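Local coordinates for protein MSM0273 (Mycobacterium smegmatis, PDB 5L37) that forms pentamers that probably close the vertices of the polyhedral shell of the RMM bacterial microcompartment, at residues V10-T13 / R14-E17. Residues are numbered along the deposited sequence; the frame is centred on the assembly and turned at random.
Sequences VWST and RRIE
The guanidinium of Arg-15 meets Ser-12 with its edge: the serine OG and CB and one water all approach there, close to the guanidinium plane. The Arg-15 side chain, which also touches Phe-24 of strand 23-29, reaches back from strand 14-15 to the loop that follows strand 2-9 in the small beta barrel of the EutN/CcmL family. NE of Arg-15 donates to OG of Ser-12 at 2.9 Å, nearly straight at 162°, with the oxygen 12° out of the plane. Serine suits the place because its short side chain presents an acceptor close to the backbone; chi1 of 62° sets OG between the backbone N and the carbonyl carbon, which puts it where NE of Arg-15 reaches it. Arginine supplies the length, an extended chain from CG to NE, as well as two N-H groups along one edge. The second, NH2, donates to the water at 2.9 Å, tying the guanidinium to the backbone of the loop, which probably limits its rotation. Thr-13 packs on Ile-77 of a neighbouring subunit, while the backbone of Arg-14 and Arg-15 pairs with an antiparallel strand of that subunit, carrying the sheet across the interface. Within the loop, the same water bridges the turn, donating to the Val-10 O at 2.6 Å and accepting from the Ser-12 N at 3.0 Å.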
loop_
_atom_site.group_PDB
_atom_site.type_symbol
_atom_site.label_atom_id
_atom_site.label_comp_id
_atom_site.label_asym_id
_atom_site.label_seq_id
_atom_site.Cartn_x
_atom_site.Cartn_y
_atom_site.Cartn_z
ATOM N N VAL C 10 18.796 11.059 8.865
ATOM C CA VAL C 10 18.305 12.050 7.961
ATOM C C VAL C 10 18.057 13.246 8.812
ATOM O O VAL C 10 17.253 13.184 9.735
ATOM C CB VAL C 10 17.011 11.589 7.289
ATOM C CG1 VAL C 10 16.407 12.706 6.476
ATOM C CG2 VAL C 10 17.318 10.393 6.471
ATOM N N TRP C 11 18.715 14.352 8.479
ATOM C CA TRP C 11 18.498 15.549 9.236
ATOM C C TRP C 11 17.523 16.428 8.477
ATOM O O TRP C 11 17.803 16.888 7.384
ATOM C CB TRP C 11 19.817 16.280 9.427
ATOM C CG TRP C 11 20.993 15.378 9.708
ATOM C CD1 TRP C 11 21.719 14.676 8.785
ATOM C CD2 TRP C 11 21.639 15.161 10.974
ATOM N NE1 TRP C 11 22.738 13.991 9.402
ATOM C CE2 TRP C 11 22.718 14.275 10.741
ATOM C CE3 TRP C 11 21.402 15.607 12.279
ATOM C CZ2 TRP C 11 23.553 13.835 11.765
ATOM C CZ3 TRP C 11 22.234 15.166 13.295
ATOM C CH2 TRP C 11 23.297 14.288 13.032
ATOM N N SER C 12 16.409 16.709 9.117
ATOM C CA SER C 12 15.442 17.624 8.581
ATOM C C SER C 12 15.776 19.047 8.965
ATOM O O SER C 12 16.451 19.279 9.960
ATOM C CB SER C 12 14.074 17.260 9.113
ATOM O OG SER C 12 14.071 17.394 10.532
ATOM N N THR C 13 15.417 19.997 8.108
ATOM C CA THR C 13 15.565 21.409 8.472
ATOM C C THR C 13 14.264 21.996 9.032
ATOM O O THR C 13 14.298 23.006 9.761
ATOM C CB THR C 13 16.090 22.228 7.331
ATOM O OG1 THR C 13 15.245 22.029 6.208
ATOM C CG2 THR C 13 17.479 21.714 6.951
ATOM N N ARG C 14 13.128 21.423 8.625
ATOM C CA ARG C 14 11.825 21.795 9.173
ATOM C C ARG C 14 10.851 20.670 8.881
ATOM O O ARG C 14 11.091 19.866 7.989
ATOM C CB ARG C 14 11.308 23.109 8.617
ATOM C CG ARG C 14 10.913 23.105 7.209
ATOM C CD ARG C 14 10.295 24.463 6.844
ATOM N NE ARG C 14 9.930 24.490 5.432
ATOM C CZ ARG C 14 9.276 25.492 4.849
ATOM N NH1 ARG C 14 8.902 26.551 5.560
ATOM N NH2 ARG C 14 9.000 25.428 3.558
ATOM N N ARG C 15 9.806 20.577 9.689
ATOM C CA ARG C 15 8.829 19.481 9.575
ATOM C C ARG C 15 7.445 20.025 9.764
ATOM O O ARG C 15 7.277 21.028 10.424
ATOM C CB ARG C 15 9.051 18.410 10.644
ATOM C CG ARG C 15 10.453 17.873 10.749
ATOM C CD ARG C 15 10.604 17.085 12.028
ATOM N NE ARG C 15 11.913 16.417 12.117
ATOM C CZ ARG C 15 12.230 15.548 13.066
ATOM N NH1 ARG C 15 11.345 15.254 14.018
ATOM N NH2 ARG C 15 13.434 14.977 13.070
ATOM N N ILE C 16 6.435 19.335 9.202
ATOM C CA ILE C 16 5.048 19.657 9.549
ATOM C C ILE C 16 4.842 19.206 10.987
ATOM O O ILE C 16 5.673 18.476 11.574
ATOM C CB ILE C 16 3.977 18.971 8.648
ATOM C CG1 ILE C 16 4.126 17.461 8.701
ATOM C CG2 ILE C 16 4.117 19.492 7.195
ATOM C CD1 ILE C 16 3.016 16.781 7.812
ATOM N N GLU C 17 3.783 19.726 11.582
ATOM C CA GLU C 17 3.466 19.374 12.961
ATOM C C GLU C 17 3.011 17.937 13.100
ATOM O O GLU C 17 2.515 17.308 12.138
ATOM C CB GLU C 17 2.361 20.289 13.515
ATOM C CG GLU C 17 2.693 21.756 13.523
ATOM C CD GLU C 17 3.623 22.189 14.598
ATOM O OE1 GLU C 17 4.180 21.351 15.345
ATOM O OE2 GLU C 17 3.692 23.424 14.779
HETATM O O HOH W 1 15.662 14.651 11.235
#